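Long-range contacts in beta-Lactamase/D-Alanine Carboxypeptidase (Pseudomonas syringae pv. tomato, PDB 5EVI), which probably hydrolyses beta-lactam antibiotics, opening the lactam ring to give a substituted beta-amino acid, as other class C serine beta-lactamases do: residues 71-76 with 233-238; 177-182 with 190-195; 273-278 with 314-319. One frame throughout, in Å; residues are numbered along the deposited sequence.

Interaction 1: 71-76 with 233-238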
loop_
_atom_site.group_PDB
_atom_site.type_symbol
_atom_site.label_atom_id
_atom_site.label_comp_id
_atom_site.label_asym_id
_atom_site.label_seq_id
_atom_site.Cartn_x
_atom_site.Cartn_y
_atom_site.Cartn_z
ATOM N N LYS D 71 -3.138 -1.251 -1.545
ATOM C CA LYS D 71 -2.726 -1.274 -2.939
ATOM C C LYS D 71 -1.485 -2.114 -3.174
ATOM O O LYS D 71 -1.368 -2.715 -4.245
ATOM C CB LYS D 71 -2.476 0.129 -3.459
ATOM C CG LYS D 71 -3.728 0.978 -3.541
ATOM C CD LYS D 71 -3.353 2.420 -3.831
ATOM C CE LYS D 71 -4.554 3.322 -4.132
ATOM N NZ LYS D 71 -5.202 3.954 -2.959
ATOM N N THR D 72 -0.585 -2.200 -2.185
ATOM C CA THR D 72 0.626 -3.030 -2.366
ATOM C C THR D 72 0.278 -4.508 -2.443
ATOM O O THR D 72 1.005 -5.272 -3.096
ATOM C CB THR D 72 1.708 -2.847 -1.265
ATOM O OG1 THR D 72 1.193 -3.245 0.014
ATOM C CG2 THR D 72 2.211 -1.422 -1.208
ATOM N N PHE D 73 -0.791 -4.906 -1.743
ATOM C CA PHE D 73 -1.282 -6.289 -1.783
ATOM C C PHE D 73 -1.962 -6.593 -3.109
ATOM O O PHE D 73 -1.748 -7.658 -3.687
ATOM C CB PHE D 73 -2.245 -6.566 -0.634
ATOM C CG PHE D 73 -1.587 -6.564 0.708
ATOM C CD1 PHE D 73 -0.887 -7.688 1.149
ATOM C CD2 PHE D 73 -1.648 -5.444 1.526
ATOM C CE1 PHE D 73 -0.280 -7.707 2.404
ATOM C CE2 PHE D 73 -1.039 -5.452 2.785
ATOM C CZ PHE D 73 -0.352 -6.582 3.217
ATOM N N THR D 74 -2.791 -5.666 -3.587
ATOM C CA THR D 74 -3.407 -5.833 -4.902
ATOM C C THR D 74 -2.332 -6.025 -5.969
ATOM O O THR D 74 -2.476 -6.894 -6.832
ATOM C CB THR D 74 -4.290 -4.638 -5.280
ATOM O OG1 THR D 74 -5.464 -4.660 -4.465
ATOM C CG2 THR D 74 -4.716 -4.691 -6.732
ATOM N N ALA D 75 -1.291 -5.186 -5.927
ATOM C CA ALA D 75 -0.193 -5.268 -6.877
ATOM C C ALA D 75 0.552 -6.599 -6.769
ATOM O O ALA D 75 0.869 -7.213 -7.773
ATOM C CB ALA D 75 0.752 -4.086 -6.699
ATOM N N THR D 76 0.791 -7.064 -5.550
ATOM C CA THR D 76 1.371 -8.386 -5.351
ATOM C C THR D 76 0.457 -9.477 -5.928
ATOM O O THR D 76 0.940 -10.394 -6.599
ATOM C CB THR D 76 1.714 -8.630 -3.883
ATOM O OG1 THR D 76 2.392 -7.469 -3.359
ATOM C CG2 THR D 76 2.591 -9.878 -3.757
ATOM N N ARG D 233 2.395 -6.789 13.514
ATOM C CA ARG D 233 3.057 -8.098 13.447
ATOM C C ARG D 233 2.885 -8.756 12.076
ATOM O O ARG D 233 3.836 -9.313 11.534
ATOM C CB ARG D 233 2.528 -9.027 14.548
ATOM C CG ARG D 233 3.408 -10.234 14.832
ATOM C CD ARG D 233 2.708 -11.250 15.718
ATOM N NE ARG D 233 2.232 -10.679 16.981
ATOM C CZ ARG D 233 2.989 -10.410 18.048
ATOM N NH1 ARG D 233 4.304 -10.636 18.049
ATOM N NH2 ARG D 233 2.422 -9.897 19.137
ATOM N N ASP D 234 1.674 -8.689 11.521
ATOM C CA ASP D 234 1.423 -9.193 10.163
ATOM C C ASP D 234 2.086 -8.326 9.094
ATOM O O ASP D 234 2.711 -8.852 8.176
ATOM C CB ASP D 234 -0.078 -9.311 9.866
ATOM C CG ASP D 234 -0.662 -10.638 10.320
ATOM O OD1 ASP D 234 -0.386 -11.065 11.462
ATOM O OD2 ASP D 234 -1.402 -11.260 9.527
ATOM N N LEU D 235 1.949 -7.007 9.213
ATOM C CA LEU D 235 2.438 -6.096 8.175
ATOM C C LEU D 235 3.971 -6.032 8.111
ATOM O O LEU D 235 4.524 -5.862 7.027
ATOM C CB LEU D 235 1.828 -4.695 8.333
ATOM C CG LEU D 235 1.803 -3.797 7.087
ATOM C CD1 LEU D 235 1.052 -4.461 5.935
ATOM C CD2 LEU D 235 1.203 -2.431 7.420
ATOM N N ILE D 236 4.650 -6.176 9.251
ATOM C CA ILE D 236 6.123 -6.249 9.270
ATOM C C ILE D 236 6.652 -7.556 8.647
ATOM O O ILE D 236 7.769 -7.584 8.129
ATOM C CB ILE D 236 6.700 -6.021 10.695
ATOM C CG1 ILE D 236 8.198 -5.660 10.661
ATOM C CG2 ILE D 236 6.478 -7.228 11.594
ATOM C CD1 ILE D 236 8.520 -4.327 10.018
ATOM N N ARG D 237 5.853 -8.624 8.698
ATOM C CA ARG D 237 6.164 -9.877 7.986
ATOM C C ARG D 237 6.100 -9.679 6.468
ATOM O O ARG D 237 6.943 -10.203 5.737
ATOM C CB ARG D 237 5.206 -11.001 8.404
ATOM C CG ARG D 237 5.666 -12.407 8.037
ATOM C CD ARG D 237 4.533 -13.414 8.178
ATOM N NE ARG D 237 5.002 -14.747 8.552
ATOM C CZ ARG D 237 5.456 -15.687 7.712
ATOM N NH1 ARG D 237 5.532 -15.480 6.394
ATOM N NH2 ARG D 237 5.849 -16.861 8.202
ATOM N N PHE D 238 5.093 -8.934 6.009
ATOM C CA PHE D 238 4.976 -8.565 4.599
ATOM C C PHE D 238 6.133 -7.665 4.156
ATOM O O PHE D 238 6.602 -7.785 3.031
ATOM C CB PHE D 238 3.633 -7.882 4.325
ATOM C CG PHE D 238 3.370 -7.606 2.866
ATOM C CD1 PHE D 238 3.385 -8.639 1.933
ATOM C CD2 PHE D 238 3.090 -6.317 2.426
ATOM C CE1 PHE D 238 3.138 -8.390 0.589
ATOM C CE2 PHE D 238 2.840 -6.062 1.083
ATOM C CZ PHE D 238 2.863 -7.099 0.163
#
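The rings of Phe73 and Phe238 meet face to face in an offset stack, with centroids 4.2 Å apart and planes inclined by 20°. The overlap is uneven: CE1 of Phe73 hangs over the middle of the Phe238 ring, whereas CE2 of Phe238 lies toward the rim of the Phe73 ring. CZ of Phe73 comes within 3.5 Å of CD2 of Phe238. Phe238 reaches across because its CG is anti to the backbone N (chi1 -174°), which carries the ring across to helix 70-83, where two threonines meet it. OG1 of Thr76 lies in the ring plane, 3.6 Å from CZ of Phe238. OG1 of Thr72 also comes in at the ring edge, 3.4 Å from CE2 of Phe238. Both hydroxyls have backbone partners close by in sequence: Thr76 OG1 donates to Thr72 O at 2.6 Å, sharing that carbonyl with Thr76 N, and Thr72 OG1 is bonded to Ile69 O. This is a helix-helix contact of the serine beta-lactamase fold, made by the helix whose first turn carries Lys71 of a probable SxxK motif, with Ser68 just ahead of the helix. The segment axes stay 12.9 Å apart at an angle of 46°, so the aromatic side chains span the gap while the backbones remain well separated. Beyond the stack the packing is thinner. Leu235, which is poorly ordered, sets CD1 against the edge of the Phe73 ring, 3.7 Å from CZ of Phe73, and its side chain also touches Val340 and Leu342 of strand 337-343. Farther round helix 232-243 the character changes to charged and solvent-exposed: Arg233 and Arg237 are exposed, Arg233 forming a salt bridge through NE to Asp61.

Interaction 2: 177-182 with 190-195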
loop_
_atom_site.group_PDB
_atom_site.type_symbol
_atom_site.label_atom_id
_atom_site.label_comp_id
_atom_site.label_asym_id
_atom_site.label_seq_id
_atom_site.Cartn_x
_atom_site.Cartn_y
_atom_site.Cartn_z
ATOM N N ALA D 177 -9.328 -14.565 -3.608
ATOM C CA ALA D 177 -7.949 -14.424 -4.103
ATOM C C ALA D 177 -7.014 -13.853 -3.024
ATOM O O ALA D 177 -5.882 -14.303 -2.895
ATOM C CB ALA D 177 -7.903 -13.565 -5.360
HETATM N N MSE D 178 -7.509 -12.905 -2.225
HETATM C CA MSE D 178 -6.695 -12.299 -1.161
HETATM C C MSE D 178 -6.711 -13.147 0.070
HETATM O O MSE D 178 -5.663 -13.614 0.512
HETATM C CB MSE D 178 -7.180 -10.890 -0.825
HETATM C CG MSE D 178 -7.107 -9.986 -2.037
HETATM SE SE MSE D 178 -5.294 -9.245 -2.300
HETATM C CE MSE D 178 -5.536 -7.471 -1.481
ATOM N N GLN D 179 -7.907 -13.375 0.616
ATOM C CA GLN D 179 -8.075 -13.985 1.940
ATOM C C GLN D 179 -7.694 -15.462 2.002
ATOM O O GLN D 179 -7.187 -15.909 3.021
ATOM C CB GLN D 179 -9.530 -13.846 2.417
ATOM C CG GLN D 179 -9.972 -12.424 2.736
ATOM C CD GLN D 179 -10.008 -12.128 4.229
ATOM O OE1 GLN D 179 -10.729 -11.234 4.669
ATOM N NE2 GLN D 179 -9.220 -12.863 5.010
ATOM N N GLN D 180 -7.968 -16.211 0.933
ATOM C CA GLN D 180 -7.739 -17.656 0.895
ATOM C C GLN D 180 -6.475 -18.085 0.153
ATOM O O GLN D 180 -6.042 -19.229 0.317
ATOM C CB GLN D 180 -8.940 -18.364 0.252
ATOM C CG GLN D 180 -10.264 -18.122 0.955
ATOM C CD GLN D 180 -10.181 -18.439 2.431
ATOM O OE1 GLN D 180 -10.479 -17.593 3.271
ATOM N NE2 GLN D 180 -9.727 -19.656 2.754
ATOM N N ARG D 181 -5.905 -17.195 -0.665
ATOM C CA ARG D 181 -4.745 -17.536 -1.489
ATOM C C ARG D 181 -3.497 -16.712 -1.156
ATOM O O ARG D 181 -2.507 -17.288 -0.753
ATOM C CB ARG D 181 -5.098 -17.422 -2.975
ATOM C CG ARG D 181 -5.881 -18.600 -3.525
ATOM C CD ARG D 181 -4.996 -19.828 -3.722
ATOM N NE ARG D 181 -5.578 -20.745 -4.698
ATOM C CZ ARG D 181 -6.622 -21.554 -4.482
ATOM N NH1 ARG D 181 -7.044 -22.332 -5.477
ATOM N NH2 ARG D 181 -7.257 -21.593 -3.301
ATOM N N LEU D 182 -3.539 -15.385 -1.310
ATOM C CA LEU D 182 -2.324 -14.563 -1.117
ATOM C C LEU D 182 -1.891 -14.445 0.344
ATOM O O LEU D 182 -0.703 -14.639 0.651
ATOM C CB LEU D 182 -2.475 -13.160 -1.721
ATOM C CG LEU D 182 -1.248 -12.228 -1.568
ATOM C CD1 LEU D 182 -0.094 -12.641 -2.471
ATOM C CD2 LEU D 182 -1.637 -10.778 -1.790
ATOM N N SER D 190 -3.461 -12.859 10.123
ATOM C CA SER D 190 -4.377 -11.895 10.732
ATOM C C SER D 190 -4.546 -10.626 9.883
ATOM O O SER D 190 -4.765 -9.536 10.424
ATOM C CB SER D 190 -3.926 -11.527 12.143
ATOM O OG SER D 190 -4.900 -10.692 12.753
ATOM N N THR D 191 -4.467 -10.787 8.564
ATOM C CA THR D 191 -4.684 -9.718 7.599
ATOM C C THR D 191 -5.975 -10.046 6.856
ATOM O O THR D 191 -6.132 -11.160 6.368
ATOM C CB THR D 191 -3.499 -9.632 6.620
ATOM O OG1 THR D 191 -2.302 -9.385 7.363
ATOM C CG2 THR D 191 -3.690 -8.514 5.603
ATOM N N TYR D 192 -6.892 -9.080 6.776
ATOM C CA TYR D 192 -8.258 -9.329 6.296
ATOM C C TYR D 192 -8.769 -8.261 5.328
ATOM O O TYR D 192 -8.565 -7.067 5.540
ATOM C CB TYR D 192 -9.225 -9.415 7.485
ATOM C CG TYR D 192 -8.837 -10.442 8.520
ATOM C CD1 TYR D 192 -9.121 -11.794 8.330
ATOM C CD2 TYR D 192 -8.178 -10.069 9.689
ATOM C CE1 TYR D 192 -8.766 -12.743 9.278
ATOM C CE2 TYR D 192 -7.815 -11.012 10.640
ATOM C CZ TYR D 192 -8.113 -12.345 10.430
ATOM O OH TYR D 192 -7.746 -13.281 11.363
ATOM N N VAL D 193 -9.412 -8.716 4.254
ATOM C CA VAL D 193 -10.308 -7.885 3.449
ATOM C C VAL D 193 -11.621 -7.651 4.215
ATOM O O VAL D 193 -12.131 -6.527 4.247
ATOM C CB VAL D 193 -10.564 -8.510 2.053
ATOM C CG1 VAL D 193 -11.726 -7.833 1.337
ATOM C CG2 VAL D 193 -9.300 -8.421 1.203
ATOM N N ASN D 194 -12.158 -8.714 4.814
ATOM C CA ASN D 194 -13.321 -8.632 5.703
ATOM C C ASN D 194 -13.019 -9.305 7.037
ATOM O O ASN D 194 -12.706 -10.495 7.074
ATOM C CB ASN D 194 -14.542 -9.295 5.059
ATOM C CG ASN D 194 -15.226 -8.404 4.037
ATOM O OD1 ASN D 194 -15.449 -7.215 4.275
ATOM N ND2 ASN D 194 -15.585 -8.984 2.897
ATOM N N VAL D 195 -13.139 -8.545 8.126
ATOM C CA VAL D 195 -12.771 -9.025 9.459
ATOM C C VAL D 195 -13.840 -10.002 9.967
ATOM O O VAL D 195 -15.025 -9.659 9.983
ATOM C CB VAL D 195 -12.607 -7.867 10.472
ATOM C CG1 VAL D 195 -12.250 -8.403 11.861
ATOM C CG2 VAL D 195 -11.555 -6.880 9.985
#
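Gln179 reaches from helix 174-186 to the returning loop and offers its amide oxygen to two successive backbone N-H groups. The better bond comes from Asn194 N, 2.9 Å from OE1 of Gln179 and nearly straight at 167°, with the donor in the plane of the amide carbonyl. Val193 N is just as near to OE1 of Gln179, also 2.9 Å, but its N-H is bent to 120°, so that bond is weak. The side chain gets there by a bend at chi2 (-102°), which swings the amide across the loop backbone. Its nitrogen is left beside the aromatic ring of Tyr192, with NE2 of Gln179 3.5 Å from CD1 of Tyr192 in an oblique approach. The contact belongs to the mainly helical part of the serine beta-lactamase fold, where the chain leaves helix 174-186 and doubles back along it. Within the helix the backbone opens into a pi-type turn, Leu182 N bonding to Ala177 O at 3.0 Å. Beside this polar grip is a small apolar touch, CG2 of Val193 lying 3.8 Å from CB of Met178, a selenomethionine whose far end packs on helix 70-83. Other polar groups of the loop are held from outside the two segments. The hydroxyl of Thr191, in a buried position, is bonded to Ser230 OG and to OD2 of Asp234, which also takes the N-H of Ser190, and Val193 O receives a weak bond from NZ of the dimethylated lysine at position 229.

Interaction 3: 273-278 with 314-319. With SO4 (sulfate ion), chain P.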
loop_
_atom_site.group_PDB
_atom_site.type_symbol
_atom_site.label_atom_id
_atom_site.label_comp_id
_atom_site.label_asym_id
_atom_site.label_seq_id
_atom_site.Cartn_x
_atom_site.Cartn_y
_atom_site.Cartn_z
ATOM N N LEU D 273 4.986 -0.687 -8.957
ATOM C CA LEU D 273 3.604 -1.156 -8.991
ATOM C C LEU D 273 3.005 -0.983 -7.594
ATOM O O LEU D 273 3.265 -1.773 -6.679
ATOM C CB LEU D 273 3.523 -2.606 -9.480
ATOM C CG LEU D 273 2.229 -2.893 -10.237
ATOM C CD1 LEU D 273 2.257 -2.259 -11.616
ATOM C CD2 LEU D 273 1.948 -4.377 -10.345
ATOM N N ALA D 274 2.268 0.109 -7.435
ATOM C CA ALA D 274 1.740 0.594 -6.150
ATOM C C ALA D 274 2.843 1.137 -5.196
ATOM O O ALA D 274 2.718 2.258 -4.696
ATOM C CB ALA D 274 0.842 -0.443 -5.476
ATOM N N TRP D 275 3.918 0.379 -4.949
ATOM C CA TRP D 275 5.059 0.922 -4.200
ATOM C C TRP D 275 5.652 2.183 -4.867
ATOM O O TRP D 275 5.556 2.377 -6.085
ATOM C CB TRP D 275 6.173 -0.112 -4.009
ATOM C CG TRP D 275 5.833 -1.316 -3.201
ATOM C CD1 TRP D 275 5.687 -2.596 -3.654
ATOM C CD2 TRP D 275 5.653 -1.372 -1.789
ATOM N NE1 TRP D 275 5.410 -3.444 -2.605
ATOM C CE2 TRP D 275 5.394 -2.718 -1.448
ATOM C CE3 TRP D 275 5.704 -0.412 -0.766
ATOM C CZ2 TRP D 275 5.182 -3.129 -0.130
ATOM C CZ3 TRP D 275 5.483 -0.829 0.544
ATOM C CH2 TRP D 275 5.202 -2.164 0.841
ATOM N N GLU D 276 6.219 3.046 -4.029
ATOM C CA GLU D 276 6.971 4.224 -4.430
ATOM C C GLU D 276 8.332 4.149 -3.771
ATOM O O GLU D 276 8.429 3.694 -2.617
ATOM C CB GLU D 276 6.218 5.485 -3.979
ATOM C CG GLU D 276 4.799 5.509 -4.538
ATOM C CD GLU D 276 4.003 6.763 -4.237
ATOM O OE1 GLU D 276 4.517 7.714 -3.594
ATOM O OE2 GLU D 276 2.821 6.781 -4.646
ATOM N N GLN D 277 9.387 4.572 -4.482
ATOM C CA GLN D 277 10.752 4.475 -3.925
ATOM C C GLN D 277 11.645 5.644 -4.276
ATOM O O GLN D 277 11.367 6.414 -5.199
ATOM C CB GLN D 277 11.440 3.164 -4.357
ATOM C CG GLN D 277 11.892 3.137 -5.813
ATOM C CD GLN D 277 12.479 1.811 -6.281
ATOM O OE1 GLN D 277 13.520 1.780 -6.983
ATOM N NE2 GLN D 277 11.810 0.732 -5.967
ATOM N N TYR D 278 12.749 5.736 -3.544
ATOM C CA TYR D 278 13.698 6.838 -3.667
ATOM C C TYR D 278 15.109 6.254 -3.661
ATOM O O TYR D 278 15.451 5.472 -2.768
ATOM C CB TYR D 278 13.520 7.842 -2.521
ATOM C CG TYR D 278 12.109 8.377 -2.426
ATOM C CD1 TYR D 278 11.749 9.551 -3.067
ATOM C CD2 TYR D 278 11.113 7.684 -1.714
ATOM C CE1 TYR D 278 10.454 10.041 -3.007
ATOM C CE2 TYR D 278 9.809 8.157 -1.661
ATOM C CZ TYR D 278 9.480 9.340 -2.307
ATOM O OH TYR D 278 8.191 9.833 -2.276
ATOM N N ALA D 314 17.269 1.235 -2.278
ATOM C CA ALA D 314 16.255 2.301 -2.362
ATOM C C ALA D 314 15.307 2.257 -1.182
ATOM O O ALA D 314 14.866 1.182 -0.789
ATOM C CB ALA D 314 15.443 2.179 -3.643
ATOM N N TRP D 315 14.962 3.433 -0.673
ATOM C CA TRP D 315 13.889 3.596 0.315
ATOM C C TRP D 315 12.522 3.384 -0.345
ATOM O O TRP D 315 12.020 4.253 -1.056
ATOM C CB TRP D 315 13.983 4.988 0.946
ATOM C CG TRP D 315 12.982 5.303 2.004
ATOM C CD1 TRP D 315 11.663 5.659 1.835
ATOM C CD2 TRP D 315 13.235 5.369 3.411
ATOM N NE1 TRP D 315 11.084 5.905 3.053
ATOM C CE2 TRP D 315 12.025 5.735 4.039
ATOM C CE3 TRP D 315 14.364 5.124 4.202
ATOM C CZ2 TRP D 315 11.908 5.862 5.431
ATOM C CZ3 TRP D 315 14.254 5.247 5.596
ATOM C CH2 TRP D 315 13.032 5.616 6.195
ATOM N N VAL D 316 11.919 2.230 -0.097
ATOM C CA VAL D 316 10.636 1.889 -0.688
ATOM C C VAL D 316 9.573 2.108 0.373
ATOM O O VAL D 316 9.687 1.600 1.501
ATOM C CB VAL D 316 10.585 0.430 -1.166
ATOM C CG1 VAL D 316 9.241 0.136 -1.850
ATOM C CG2 VAL D 316 11.769 0.130 -2.076
ATOM N N ASN D 317 8.538 2.862 0.014
ATOM C CA ASN D 317 7.499 3.195 0.970
ATOM C C ASN D 317 6.091 3.238 0.397
ATOM O O ASN D 317 5.906 3.289 -0.811
ATOM C CB ASN D 317 7.833 4.508 1.716
ATOM C CG ASN D 317 7.715 5.753 0.850
ATOM O OD1 ASN D 317 7.439 5.698 -0.355
ATOM N ND2 ASN D 317 7.891 6.896 1.477
ATOM N N LYS D 318 5.105 3.206 1.298
ATOM C CA LYS D 318 3.731 3.495 0.947
ATOM C C LYS D 318 2.999 4.101 2.147
ATOM O O LYS D 318 3.028 3.530 3.254
ATOM C CB LYS D 318 3.033 2.223 0.459
ATOM C CG LYS D 318 1.631 2.400 -0.108
ATOM C CD LYS D 318 1.621 3.102 -1.465
ATOM C CE LYS D 318 0.235 3.623 -1.815
ATOM N NZ LYS D 318 -0.067 4.985 -1.282
ATOM N N THR D 319 2.374 5.256 1.919
ATOM C CA THR D 319 1.442 5.829 2.867
ATOM C C THR D 319 0.072 5.195 2.654
ATOM O O THR D 319 -0.246 4.693 1.566
ATOM C CB THR D 319 1.326 7.359 2.740
ATOM O OG1 THR D 319 1.043 7.732 1.382
ATOM C CG2 THR D 319 2.591 8.037 3.166
HETATM S S SO4 P . -2.471 7.914 0.358
HETATM O O1 SO4 P . -2.512 9.374 0.137
HETATM O O2 SO4 P . -1.412 7.305 -0.477
HETATM O O3 SO4 P . -3.776 7.362 -0.052
HETATM O O4 SO4 P . -2.193 7.591 1.777
HETATM O O HOH W 1 6.341 8.092 -1.558
HETATM O O HOH W 2 1.500 6.905 -2.272
#
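Glu276 pairs with Asn317, and Tyr278 with Trp315, as hydrogen-bonded pairs of antiparallel strands in the central sheet; Lys318 and Thr319 belong to a probable KTG-type motif of the beta-lactamase family. The bond from Asn317 N to Glu276 O is 2.8 Å and almost straight, at 176°. On the face bearing these four side chains, Tyr278 turns its ring edge to the Asn317 amide, the two planes nearly perpendicular at 89°, with CE2 of Tyr278 3.7 Å from OD1 of Asn317. A water joins this group, donating to Glu276 OE1 and to Asn317 OD1 and accepting from Tyr278 OH at 2.6 Å. Arg152 forms a salt bridge with Glu276 OE2, and Tyr328 OH is bonded to Asn317 ND2. Trp275 crosses Val316 at about a right angle, CE3 of its indole 3.7 Å from CG1 of Val316, while the indole edge faces the carbonyl of Asn317. Lys318 passes Ala274 with CD 3.5 Å from Ala274 O; its chain, bent at chi2 and chi4 (87°), brings NZ to Thr319 O, and NZ is also bonded to Tyr154 OH. Thr319 OG1 donates to a sulfate ion at 3.1 Å from its O2, and Lys318 NZ lies 2.8 Å from that same oxygen.

Overall arrangement
Helix 70-83 is the common element. Interaction 1 touches interaction 2 where CB of Phe73 packs 3.5 Å from CE of Met178, and again where OD2 of Asp234 makes a probable hydrogen bond of 2.7 Å to Ser190 N. Interaction 1 also meets interaction 3, CG2 of Thr72 lying 3.4 Å from CE2 of Trp275. Interactions 2 and 3 do not touch, their centres about 22 Å apart. The probable active site gathers where Lys71 of interaction 1 and Lys318 and Thr319 of interaction 3 converge: Lys71 is bonded to Ser68 and Tyr154, Lys318 also to Tyr154, and the sulfate, probably from the crystallisation liquor, to Ser68 and Thr319.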